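Local coordinates for similarities with probable monooxygenase (Photorhabdus luminescens, PDB 4HB9), which binds flavin-adenine dinucleotide and is probably an FAD-dependent monooxygenase of the aromatic-ring hydroxylase type, at residues Ile7-Ile11 against Gly12-Leu16; Leu107-Arg111 against Thr112-Glu116; Val313-Gly317 against Asp318-Asn322. All coordinates share one frame; numbering follows the deposited sequence.

Three strand-to-helix turns, met in series along the chain, converge on one FAD. Contact 1 comes first: the loop after strand 3-7, the central strand of the parallel sheet, closes directly onto helix 11-22 beside the diphosphate. Contact 2 closes the turn from strand 106-110 of the small antiparallel sheet into helix 111-119, which leans on contact 1 through K115 and I11. Contact 3 returns to the parallel sheet, where edge strand 313-315 runs into helix 318-321 and L316 packs against G12. None nests within or crosses another; contacts 2 and 3 do not touch, their centres about 21 Å apart, and the cofactor bridges them.

Contact 1: Ile7-Ile11 against Gly12-Leu16; sequences IGAGI and GGTCL. With FAD (flavin-adenine dinucleotide), chain B; EDO (1,2-ethanediol), chain L.
T14 turns its hydroxyl into the gap between its own backbone N and carbonyl carbon (chi1 57°), and from there OG1 reaches back to G10 O at 2.8 Å. The same torsion sets CG2 anti to the carbonyl carbon, where the methyl lies against A9, 4.0 Å from A9 CB. G10 O also accepts from T14 N, and the two donors arrive from opposite faces of the carbonyl plane. One residue further on, C15 N bonds to I11 O, and the helix is under way with G10 as its N-cap residue.

What the turn offers outward is a row of backbone N-H groups. I11 N points at FAD O1A over 3.2 Å in a nearly straight bond, and G12 N meets O1P of the other phosphate at 2.8 Å. A water extends the row, accepting from G13 N and donating to FAD O1P. I11 carries its CG1 branch beside its backbone N, near FAD O4', and thus flanks the ribityl chain as well.

The glycines make the approach possible. G13 brings its CA, with no side chain in the way, to 3.5 Å from G8 O in a CA-H...O contact that is almost linear at the hydrogen (173°). G8 and G10 lie so close to the adenosine side of the cofactor that G10 CA stands 3.2 Å from FAD O5B. Beyond the turn, E31 takes the A9 N-H and also binds FAD.

The spacing of G8, G10 and G13 fits the GxGxxG turn of Rossmann-type dinucleotide-binding folds. From this turn the diphosphate receives neutral peptide N-H groups at the amino end of a helix, whose dipole would probably help to stabilise the negative charge, while R111 supplies a positive one.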
# COMPACT_ATOMS: atom_id res chain seq x y z
N ILE A 7 -9.08 -14.09 0.57
CA ILE A 7 -8.85 -13.65 1.95
C ILE A 7 -8.36 -12.21 1.90
O ILE A 7 -7.28 -11.94 1.33
CB ILE A 7 -7.83 -14.51 2.70
CG1 ILE A 7 -8.14 -16.02 2.57
CG2 ILE A 7 -7.82 -14.11 4.17
CD1 ILE A 7 -9.54 -16.44 2.93
N GLY A 8 -9.16 -11.30 2.47
CA GLY A 8 -8.81 -9.88 2.54
C GLY A 8 -9.58 -8.97 1.61
O GLY A 8 -9.48 -9.07 0.38
N ALA A 9 -10.37 -8.07 2.20
CA ALA A 9 -11.03 -7.00 1.48
C ALA A 9 -10.19 -5.72 1.58
O ALA A 9 -10.66 -4.67 2.05
CB ALA A 9 -12.40 -6.74 2.03
N GLY A 10 -8.94 -5.84 1.14
CA GLY A 10 -8.04 -4.69 1.01
C GLY A 10 -8.07 -4.16 -0.40
O GLY A 10 -8.98 -4.41 -1.18
N ILE A 11 -7.03 -3.41 -0.76
CA ILE A 11 -6.97 -2.81 -2.08
C ILE A 11 -7.04 -3.87 -3.18
O ILE A 11 -7.86 -3.77 -4.10
CB ILE A 11 -5.67 -2.01 -2.26
CG1 ILE A 11 -5.56 -0.87 -1.25
CG2 ILE A 11 -5.57 -1.46 -3.67
CD1 ILE A 11 -6.68 0.13 -1.25
N GLY A 12 -6.16 -4.86 -3.09
CA GLY A 12 -6.08 -5.91 -4.09
C GLY A 12 -7.30 -6.81 -4.17
O GLY A 12 -7.81 -7.07 -5.25
N GLY A 13 -7.78 -7.26 -3.02
CA GLY A 13 -8.87 -8.23 -2.95
C GLY A 13 -10.18 -7.69 -3.48
O GLY A 13 -10.92 -8.37 -4.19
N THR A 14 -10.48 -6.45 -3.14
CA THR A 14 -11.69 -5.81 -3.64
C THR A 14 -11.60 -5.57 -5.13
O THR A 14 -12.56 -5.85 -5.86
CB THR A 14 -12.01 -4.50 -2.88
OG1 THR A 14 -10.92 -3.60 -2.96
CG2 THR A 14 -12.33 -4.77 -1.43
N CYS A 15 -10.46 -5.08 -5.61
CA CYS A 15 -10.30 -4.86 -7.04
C CYS A 15 -10.49 -6.18 -7.77
O CYS A 15 -11.20 -6.24 -8.77
CB CYS A 15 -8.94 -4.25 -7.40
SG CYS A 15 -8.83 -3.66 -9.11
N LEU A 16 -9.85 -7.24 -7.26
CA LEU A 16 -9.99 -8.57 -7.85
C LEU A 16 -11.45 -9.01 -7.92
O LEU A 16 -11.89 -9.53 -8.93
CB LEU A 16 -9.18 -9.62 -7.08
CG LEU A 16 -9.24 -11.06 -7.60
CD1 LEU A 16 -8.74 -11.18 -9.03
CD2 LEU A 16 -8.45 -12.00 -6.69
PA FAD B . -4.18 -4.48 2.31
O1A FAD B . -4.75 -3.35 1.50
O2A FAD B . -3.36 -4.33 3.54
O5B FAD B . -5.36 -5.51 2.61
C5B FAD B . -5.16 -6.69 3.37
C4B FAD B . -6.54 -7.06 3.90
O4B FAD B . -6.49 -8.39 4.44
C3B FAD B . -7.03 -6.12 5.02
O3B FAD B . -8.39 -5.73 4.82
C2B FAD B . -6.87 -6.99 6.26
O2B FAD B . -7.76 -6.69 7.32
C1B FAD B . -7.15 -8.38 5.68
N9A FAD B . -6.63 -9.51 6.45
C8A FAD B . -5.39 -9.65 6.97
N7A FAD B . -5.24 -10.88 7.56
C5A FAD B . -6.42 -11.51 7.40
C6A FAD B . -6.94 -12.83 7.81
N6A FAD B . -6.11 -13.64 8.50
N1A FAD B . -8.21 -13.15 7.49
C2A FAD B . -8.99 -12.30 6.78
N3A FAD B . -8.60 -11.08 6.37
C4A FAD B . -7.33 -10.64 6.66
N1 FAD B . 0.86 2.39 -2.17
C2 FAD B . 0.89 3.04 -3.35
O2 FAD B . 0.86 2.40 -4.46
N3 FAD B . 0.95 4.38 -3.38
C4 FAD B . 1.04 5.17 -2.30
O4 FAD B . 1.10 6.42 -2.42
C4X FAD B . 1.05 4.53 -0.98
N5 FAD B . 1.12 5.25 0.18
C5X FAD B . 1.14 4.61 1.37
C6 FAD B . 1.23 5.32 2.55
C7 FAD B . 1.25 4.68 3.80
C7M FAD B . 1.35 5.46 5.09
C8 FAD B . 1.17 3.21 3.85
C8M FAD B . 1.17 2.49 5.18
C9 FAD B . 1.08 2.49 2.67
C9A FAD B . 1.05 3.12 1.42
N10 FAD B . 0.96 2.37 0.22
C10 FAD B . 0.96 3.05 -0.99
C1' FAD B . 0.92 0.90 0.21
C2' FAD B . -0.49 0.33 0.13
O2' FAD B . -1.33 0.92 1.11
C3' FAD B . -0.43 -1.18 0.36
O3' FAD B . 0.66 -1.71 -0.39
C4' FAD B . -1.72 -1.84 -0.12
O4' FAD B . -2.70 -1.64 0.89
C5' FAD B . -1.56 -3.33 -0.35
O5' FAD B . -2.81 -3.82 -0.78
P FAD B . -3.23 -5.29 -0.30
O1P FAD B . -4.63 -5.47 -0.84
O2P FAD B . -2.14 -6.26 -0.67
O3P FAD B . -3.24 -5.32 1.30
C1 EDO L . -11.76 -2.91 5.97
O1 EDO L . -12.02 -3.86 4.92
C2 EDO L . -10.76 -3.54 6.91
O2 EDO L . -9.48 -3.68 6.27
O HOH W 1 -6.77 -7.12 -0.30

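Contact 2: Leu107-Arg111 against Thr112-Glu116; sequences LSISR and TELKE. With FAD (flavin-adenine dinucleotide), chain B; EDO (1,2-ethanediol), chain L.
S110 and E113 face each other across the first turn of helix 111-119 and exchange bonds in a capping box. The serine OG accepts from E113 N at 3.0 Å and donates to E113 OE1 at 2.6 Å, meeting the anti lone pair of that oxygen. With S110 OG set between its backbone N and carbonyl carbon (chi1 64°), the hydroxyl lies at the start of the helix, while the glutamate, its CG beside the backbone N and its chain extended beyond, runs back to the serine. A weak bond from S110 N to E113 OE1 completes the box.

Beside this polar pair, I109 crosses L114 at about a right angle, its CG2 4.2 Å from L114 CB, and also runs slantwise past the aliphatic part of E113. Strand and helix axes are themselves nearly perpendicular, at 86°, so the chain turns a corner here.

The CB of R111 points away from the helix segment. Its chain is extended from the backbone to NE, which carries the guanidinium to the cofactor: NH1 gives an almost straight bond to FAD O4' (2.8 Å), and NH2 reaches O1A, which lies at the guanidinium edge, in its plane, at 2.9 Å. K115, by contrast, is curled at three successive torsions, and its NZ bonds to A9 O in the glycine-rich turn.

The capping box probably fixes the helix start, and the arginine one residue after S110 spans the ribityl chain and the diphosphate. Its positive charge probably offsets part of the phosphate charge, while its two bonds would limit rotation of the guanidinium.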
# COMPACT_ATOMS: atom_id res chain seq x y z
N LEU A 107 -2.49 10.23 -9.69
CA LEU A 107 -3.75 10.55 -9.06
C LEU A 107 -3.64 10.35 -7.56
O LEU A 107 -3.20 9.31 -7.09
CB LEU A 107 -4.85 9.68 -9.64
CG LEU A 107 -5.11 10.00 -11.12
CD1 LEU A 107 -5.91 8.89 -11.78
CD2 LEU A 107 -5.84 11.32 -11.23
N SER A 108 -4.07 11.35 -6.81
CA SER A 108 -3.93 11.36 -5.38
C SER A 108 -5.31 11.22 -4.76
O SER A 108 -6.24 11.90 -5.15
CB SER A 108 -3.23 12.66 -4.95
OG SER A 108 -3.19 12.76 -3.54
N ILE A 109 -5.46 10.27 -3.84
CA ILE A 109 -6.73 10.04 -3.16
C ILE A 109 -6.44 9.59 -1.72
O ILE A 109 -5.36 9.10 -1.42
CB ILE A 109 -7.57 9.00 -3.94
CG1 ILE A 109 -9.00 8.91 -3.39
CG2 ILE A 109 -6.81 7.68 -4.01
CD1 ILE A 109 -9.98 8.12 -4.26
N SER A 110 -7.40 9.78 -0.80
CA SER A 110 -7.19 9.28 0.54
C SER A 110 -7.40 7.77 0.50
O SER A 110 -8.17 7.27 -0.32
CB SER A 110 -8.16 9.91 1.56
OG SER A 110 -9.50 9.57 1.26
N ARG A 111 -6.71 7.06 1.38
CA ARG A 111 -6.98 5.63 1.54
C ARG A 111 -8.43 5.39 1.92
O ARG A 111 -9.07 4.47 1.37
CB ARG A 111 -6.06 4.97 2.55
CG ARG A 111 -6.39 3.49 2.66
CD ARG A 111 -5.40 2.66 3.44
NE ARG A 111 -5.80 1.25 3.43
CZ ARG A 111 -5.18 0.27 2.77
NH1 ARG A 111 -4.09 0.51 2.06
NH2 ARG A 111 -5.67 -0.96 2.80
N THR A 112 -8.99 6.21 2.81
CA THR A 112 -10.38 6.00 3.23
C THR A 112 -11.37 6.13 2.05
O THR A 112 -12.22 5.27 1.87
CB THR A 112 -10.82 6.87 4.43
OG1 THR A 112 -12.19 6.59 4.75
CG2 THR A 112 -10.70 8.36 4.12
N GLU A 113 -11.23 7.14 1.21
CA GLU A 113 -12.10 7.26 0.04
C GLU A 113 -11.93 6.12 -0.94
O GLU A 113 -12.90 5.64 -1.50
CB GLU A 113 -11.89 8.58 -0.71
CG GLU A 113 -12.39 9.84 0.02
CD GLU A 113 -11.76 11.09 -0.59
OE1 GLU A 113 -10.50 11.21 -0.55
OE2 GLU A 113 -12.49 11.87 -1.25
N LEU A 114 -10.69 5.74 -1.21
CA LEU A 114 -10.41 4.67 -2.14
C LEU A 114 -11.07 3.39 -1.65
O LEU A 114 -11.73 2.69 -2.46
CB LEU A 114 -8.92 4.48 -2.33
CG LEU A 114 -8.49 3.39 -3.31
CD1 LEU A 114 -9.05 3.62 -4.69
CD2 LEU A 114 -6.98 3.32 -3.35
N LYS A 115 -10.96 3.10 -0.36
CA LYS A 115 -11.61 1.88 0.19
C LYS A 115 -13.14 1.92 0.09
O LYS A 115 -13.77 0.92 -0.25
CB LYS A 115 -11.20 1.61 1.64
CG LYS A 115 -9.79 1.05 1.80
CD LYS A 115 -9.51 -0.24 1.02
CE LYS A 115 -10.48 -1.40 1.30
NZ LYS A 115 -10.61 -1.66 2.76
N GLU A 116 -13.74 3.06 0.39
CA GLU A 116 -15.20 3.20 0.26
C GLU A 116 -15.65 2.97 -1.18
O GLU A 116 -16.67 2.30 -1.41
CB GLU A 116 -15.68 4.58 0.76
CG GLU A 116 -15.50 4.78 2.25
CD GLU A 116 -16.15 3.67 3.09
OE1 GLU A 116 -17.38 3.64 3.18
OE2 GLU A 116 -15.42 2.85 3.67
PA FAD B . -4.18 -4.48 2.31
O1A FAD B . -4.75 -3.35 1.50
O2A FAD B . -3.36 -4.33 3.54
O5B FAD B . -5.36 -5.51 2.61
C5B FAD B . -5.16 -6.69 3.37
C4B FAD B . -6.54 -7.06 3.90
O4B FAD B . -6.49 -8.39 4.44
C3B FAD B . -7.03 -6.12 5.02
O3B FAD B . -8.39 -5.73 4.82
C2B FAD B . -6.87 -6.99 6.26
O2B FAD B . -7.76 -6.69 7.32
C1B FAD B . -7.15 -8.38 5.68
N9A FAD B . -6.63 -9.51 6.45
C8A FAD B . -5.39 -9.65 6.97
N7A FAD B . -5.24 -10.88 7.56
C5A FAD B . -6.42 -11.51 7.40
C6A FAD B . -6.94 -12.83 7.81
N6A FAD B . -6.11 -13.64 8.50
N1A FAD B . -8.21 -13.15 7.49
C2A FAD B . -8.99 -12.30 6.78
N3A FAD B . -8.60 -11.08 6.37
C4A FAD B . -7.33 -10.64 6.66
N1 FAD B . 0.86 2.39 -2.17
C2 FAD B . 0.89 3.04 -3.35
O2 FAD B . 0.86 2.40 -4.46
N3 FAD B . 0.95 4.38 -3.38
C4 FAD B . 1.04 5.17 -2.30
O4 FAD B . 1.10 6.42 -2.42
C4X FAD B . 1.05 4.53 -0.98
N5 FAD B . 1.12 5.25 0.18
C5X FAD B . 1.14 4.61 1.37
C6 FAD B . 1.23 5.32 2.55
C7 FAD B . 1.25 4.68 3.80
C7M FAD B . 1.35 5.46 5.09
C8 FAD B . 1.17 3.21 3.85
C8M FAD B . 1.17 2.49 5.18
C9 FAD B . 1.08 2.49 2.67
C9A FAD B . 1.05 3.12 1.42
N10 FAD B . 0.96 2.37 0.22
C10 FAD B . 0.96 3.05 -0.99
C1' FAD B . 0.92 0.90 0.21
C2' FAD B . -0.49 0.33 0.13
O2' FAD B . -1.33 0.92 1.11
C3' FAD B . -0.43 -1.18 0.36
O3' FAD B . 0.66 -1.71 -0.39
C4' FAD B . -1.72 -1.84 -0.12
O4' FAD B . -2.70 -1.64 0.89
C5' FAD B . -1.56 -3.33 -0.35
O5' FAD B . -2.81 -3.82 -0.78
P FAD B . -3.23 -5.29 -0.30
O1P FAD B . -4.63 -5.47 -0.84
O2P FAD B . -2.14 -6.26 -0.67
O3P FAD B . -3.24 -5.32 1.30
C1 EDO L . -11.76 -2.91 5.97
O1 EDO L . -12.02 -3.86 4.92
C2 EDO L . -10.76 -3.54 6.91
O2 EDO L . -9.48 -3.68 6.27

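Contact 3: Val313-Gly317 against Asp318-Asn322; sequences VTLLG and DAIHN. With FAD (flavin-adenine dinucleotide), chain B.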
# COMPACT_ATOMS: atom_id res chain seq x y z
N VAL A 313 -4.22 -22.58 -5.07
CA VAL A 313 -3.97 -21.51 -4.07
C VAL A 313 -2.97 -20.57 -4.71
O VAL A 313 -1.92 -21.01 -5.27
CB VAL A 313 -3.34 -22.05 -2.76
CG1 VAL A 313 -3.03 -20.93 -1.79
CG2 VAL A 313 -4.23 -23.09 -2.09
N THR A 314 -3.26 -19.27 -4.65
CA THR A 314 -2.30 -18.28 -5.09
C THR A 314 -2.36 -17.01 -4.20
O THR A 314 -3.07 -16.98 -3.22
CB THR A 314 -2.44 -17.97 -6.59
OG1 THR A 314 -1.30 -17.25 -7.05
CG2 THR A 314 -3.66 -17.18 -6.94
N LEU A 315 -1.55 -16.02 -4.53
CA LEU A 315 -1.40 -14.83 -3.68
C LEU A 315 -1.43 -13.58 -4.51
O LEU A 315 -1.09 -13.64 -5.69
CB LEU A 315 -0.07 -14.86 -2.93
CG LEU A 315 0.11 -16.07 -2.01
CD1 LEU A 315 1.57 -16.20 -1.60
CD2 LEU A 315 -0.79 -16.02 -0.80
N LEU A 316 -1.80 -12.45 -3.88
CA LEU A 316 -1.62 -11.16 -4.53
C LEU A 316 -1.34 -10.03 -3.55
O LEU A 316 -1.48 -10.20 -2.37
CB LEU A 316 -2.76 -10.79 -5.49
CG LEU A 316 -4.15 -10.37 -5.08
CD1 LEU A 316 -4.22 -8.98 -4.45
CD2 LEU A 316 -5.00 -10.39 -6.34
N GLY A 317 -0.88 -8.91 -4.07
CA GLY A 317 -0.62 -7.74 -3.26
C GLY A 317 0.56 -7.90 -2.33
O GLY A 317 1.53 -8.60 -2.66
N ASP A 318 0.48 -7.23 -1.18
CA ASP A 318 1.53 -7.26 -0.15
C ASP A 318 1.83 -8.66 0.39
O ASP A 318 2.97 -8.93 0.78
CB ASP A 318 1.20 -6.32 1.01
CG ASP A 318 1.41 -4.82 0.65
OD1 ASP A 318 1.90 -4.52 -0.46
OD2 ASP A 318 1.07 -3.95 1.48
N ALA A 319 0.84 -9.55 0.37
CA ALA A 319 1.04 -10.96 0.71
C ALA A 319 2.25 -11.57 0.03
O ALA A 319 2.91 -12.45 0.60
CB ALA A 319 -0.21 -11.78 0.39
N ILE A 320 2.56 -11.11 -1.18
CA ILE A 320 3.67 -11.65 -1.94
C ILE A 320 4.68 -10.58 -2.41
O ILE A 320 5.78 -10.94 -2.82
CB ILE A 320 3.12 -12.52 -3.11
CG1 ILE A 320 4.23 -13.33 -3.78
CG2 ILE A 320 2.37 -11.69 -4.12
CD1 ILE A 320 4.91 -14.33 -2.88
N HIS A 321 4.33 -9.29 -2.30
CA HIS A 321 5.14 -8.15 -2.79
C HIS A 321 5.89 -7.31 -1.78
O HIS A 321 6.90 -6.70 -2.13
CB HIS A 321 4.23 -7.09 -3.43
CG HIS A 321 3.71 -7.49 -4.74
ND1 HIS A 321 4.54 -7.88 -5.76
CD2 HIS A 321 2.45 -7.59 -5.21
CE1 HIS A 321 3.81 -8.20 -6.81
NE2 HIS A 321 2.54 -8.05 -6.49
N ASN A 322 5.34 -7.16 -0.58
CA ASN A 322 5.84 -6.14 0.35
C ASN A 322 5.80 -6.63 1.75
O ASN A 322 4.72 -6.78 2.30
CB ASN A 322 5.00 -4.86 0.29
CG ASN A 322 5.56 -3.82 -0.65
OD1 ASN A 322 6.76 -3.56 -0.66
ND2 ASN A 322 4.69 -3.21 -1.45
PA FAD B . -4.18 -4.48 2.31
O1A FAD B . -4.75 -3.35 1.50
O2A FAD B . -3.36 -4.33 3.54
O5B FAD B . -5.36 -5.51 2.61
C5B FAD B . -5.16 -6.69 3.37
C4B FAD B . -6.54 -7.06 3.90
O4B FAD B . -6.49 -8.39 4.44
C3B FAD B . -7.03 -6.12 5.02
O3B FAD B . -8.39 -5.73 4.82
C2B FAD B . -6.87 -6.99 6.26
O2B FAD B . -7.76 -6.69 7.32
C1B FAD B . -7.15 -8.38 5.68
N9A FAD B . -6.63 -9.51 6.45
C8A FAD B . -5.39 -9.65 6.97
N7A FAD B . -5.24 -10.88 7.56
C5A FAD B . -6.42 -11.51 7.40
C6A FAD B . -6.94 -12.83 7.81
N6A FAD B . -6.11 -13.64 8.50
N1A FAD B . -8.21 -13.15 7.49
C2A FAD B . -8.99 -12.30 6.78
N3A FAD B . -8.60 -11.08 6.37
C4A FAD B . -7.33 -10.64 6.66
N1 FAD B . 0.86 2.39 -2.17
C2 FAD B . 0.89 3.04 -3.35
O2 FAD B . 0.86 2.40 -4.46
N3 FAD B . 0.95 4.38 -3.38
C4 FAD B . 1.04 5.17 -2.30
O4 FAD B . 1.10 6.42 -2.42
C4X FAD B . 1.05 4.53 -0.98
N5 FAD B . 1.12 5.25 0.18
C5X FAD B . 1.14 4.61 1.37
C6 FAD B . 1.23 5.32 2.55
C7 FAD B . 1.25 4.68 3.80
C7M FAD B . 1.35 5.46 5.09
C8 FAD B . 1.17 3.21 3.85
C8M FAD B . 1.17 2.49 5.18
C9 FAD B . 1.08 2.49 2.67
C9A FAD B . 1.05 3.12 1.42
N10 FAD B . 0.96 2.37 0.22
C10 FAD B . 0.96 3.05 -0.99
C1' FAD B . 0.92 0.90 0.21
C2' FAD B . -0.49 0.33 0.13
O2' FAD B . -1.33 0.92 1.11
C3' FAD B . -0.43 -1.18 0.36
O3' FAD B . 0.66 -1.71 -0.39
C4' FAD B . -1.72 -1.84 -0.12
O4' FAD B . -2.70 -1.64 0.89
C5' FAD B . -1.56 -3.33 -0.35
O5' FAD B . -2.81 -3.82 -0.78
P FAD B . -3.23 -5.29 -0.30
O1P FAD B . -4.63 -5.47 -0.84
O2P FAD B . -2.14 -6.26 -0.67
O3P FAD B . -3.24 -5.32 1.30
O HOH W 2 -2.13 -8.88 -0.02
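L315 and I320 make the tight side of this turn, crossing at about a right angle with L315 CB 4.0 Å from I320 CB and their CD1 methyls equally near. A319 CB adds a looser touch on L315 CD2; helix 167-172 covers L315, while M366 of helix 355-386 lies on I320.

The other side is looser and polar, buried against the cofactor with a single bridging water. D318 N donates to FAD O2P at 2.8 Å, and the water joins L316 O, A319 N and the same phosphate oxygen. The D318 carboxylate, its CG beside the backbone N (chi1 -75°), takes the ribityl hydroxyl O3' on OD2 at 2.9 Å. N322 ND2 reaches OD1 at 3.2 Å from above the carboxylate plane, a second hold on the group. H321 turns instead to D337, which also receives G317 N.

G317, with a positive phi of 70°, brings its CA to 3.3 Å from FAD O2P. A glycine-aspartate step that leads into a short helix, with a peptide N-H on the phosphate and a carboxylate on the ribityl chain, is the GD motif characteristic of aromatic-ring flavoprotein hydroxylases.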